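Local atomic coordinates of tRNA (guanine(9)-N1)-methyltransferase (Schizosaccharomyces pombe, PDB entry 4JWH), a protein that catalyses the S-adenosyl-L-methionine-dependent methylation of N1 of guanine 9 in cytoplasmic tRNA, giving N(1)-methylguanosine. Residues T175-Y178 with L179-F182. Sequence-based numbering, arbitrary orientation.
Sequences TKSY and LEEF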
# COMPACT_ATOMS: atom_id res chain seq x y z
N THR A 175 6.78 -13.30 7.09
CA THR A 175 8.11 -12.82 7.42
C THR A 175 8.93 -12.71 6.13
O THR A 175 9.88 -11.94 6.08
CB THR A 175 8.88 -13.72 8.47
OG1 THR A 175 8.97 -15.05 7.95
CG2 THR A 175 8.14 -13.77 9.79
N LYS A 176 8.55 -13.44 5.08
CA LYS A 176 9.28 -13.33 3.81
C LYS A 176 9.24 -11.90 3.30
O LYS A 176 8.23 -11.18 3.47
CB LYS A 176 8.71 -14.27 2.73
CG LYS A 176 8.86 -15.77 3.05
CD LYS A 176 8.36 -16.62 1.88
CE LYS A 176 8.66 -18.10 2.07
NZ LYS A 176 7.77 -18.72 3.10
N SER A 177 10.33 -11.49 2.69
CA SER A 177 10.38 -10.22 1.94
C SER A 177 9.51 -10.39 0.71
O SER A 177 9.21 -11.53 0.31
CB SER A 177 11.81 -9.94 1.51
OG SER A 177 12.13 -10.81 0.42
N TYR A 178 9.07 -9.27 0.10
CA TYR A 178 8.31 -9.34 -1.16
C TYR A 178 9.12 -10.01 -2.26
O TYR A 178 8.56 -10.73 -3.10
CB TYR A 178 7.74 -7.97 -1.63
CG TYR A 178 8.75 -6.82 -1.82
CD1 TYR A 178 8.85 -5.80 -0.89
CD2 TYR A 178 9.55 -6.75 -2.94
CE1 TYR A 178 9.77 -4.73 -1.05
CE2 TYR A 178 10.48 -5.66 -3.13
CZ TYR A 178 10.58 -4.69 -2.17
OH TYR A 178 11.48 -3.64 -2.33
N LEU A 179 10.44 -9.77 -2.24
CA LEU A 179 11.37 -10.33 -3.22
C LEU A 179 11.40 -11.85 -3.08
O LEU A 179 11.44 -12.56 -4.08
CB LEU A 179 12.78 -9.72 -3.08
CG LEU A 179 13.74 -9.84 -4.29
CD1 LEU A 179 13.16 -9.18 -5.54
CD2 LEU A 179 15.14 -9.26 -3.98
N GLU A 180 11.34 -12.33 -1.84
CA GLU A 180 11.26 -13.76 -1.57
C GLU A 180 9.93 -14.31 -1.99
O GLU A 180 9.88 -15.28 -2.74
CB GLU A 180 11.55 -14.07 -0.08
CG GLU A 180 12.99 -13.79 0.30
CD GLU A 180 13.29 -13.94 1.80
OE1 GLU A 180 14.42 -14.39 2.11
OE2 GLU A 180 12.45 -13.59 2.66
N GLU A 181 8.84 -13.69 -1.53
CA GLU A 181 7.50 -14.16 -1.80
C GLU A 181 7.13 -14.15 -3.29
O GLU A 181 6.41 -15.04 -3.76
CB GLU A 181 6.50 -13.40 -0.92
CG GLU A 181 5.03 -13.71 -1.13
CD GLU A 181 4.60 -15.05 -0.55
OE1 GLU A 181 3.64 -15.62 -1.10
OE2 GLU A 181 5.21 -15.52 0.44
N PHE A 182 7.64 -13.16 -4.03
CA PHE A 182 7.33 -12.98 -5.46
C PHE A 182 8.55 -13.05 -6.40
O PHE A 182 8.58 -12.39 -7.43
CB PHE A 182 6.56 -11.66 -5.69
CG PHE A 182 5.25 -11.59 -4.96
CD1 PHE A 182 5.13 -10.85 -3.78
CD2 PHE A 182 4.15 -12.34 -5.40
CE1 PHE A 182 3.91 -10.82 -3.08
CE2 PHE A 182 2.92 -12.29 -4.72
CZ PHE A 182 2.80 -11.54 -3.56
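From S177 the backbone winds straight into the short helix 178-181, and two i to i+4 hydrogen bonds mark the turn: E181 N to S177 O at 2.9 Å and F182 N to Y178 O at 2.8 Å. Ahead of them, S177 and E180 grip each other twice. OG of S177, turned between its own backbone N and carbonyl carbon, faces the incoming helix and accepts the N-H of E180, with OG 2.8 Å from E180 N. In return E180 reaches back with an extended chain, CG lying beside its own backbone N (chi1 -68°), and E180 OE2 accepts S177 N at 3.0 Å. That bond is nearly straight, 164° at the hydrogen, and comes to the anti side of the carboxylate, 23° out of its plane. E180 OE2 also lies 3.4 Å from K176 CA. With alanine in place of this serine, the E180 amide would probably lose its side-chain acceptor, and the helix start would be less firmly capped. Beyond the box, K176 crosses E181 at about a right angle, K176 CD 3.6 Å from E181 OE2, while E181 CG sits over one face of the F182 ring, toward its rim. Y178 and F182 are buried, against strands 105-109 and 208-212: Y178 OH is hydrogen-bonded to Q231 OE1, and F182 meets F145 edge-to-face. Together they seat on the parallel sheet of this SPOUT-type methyltransferase domain a one-turn helix whose N-terminus is closed by a capping box.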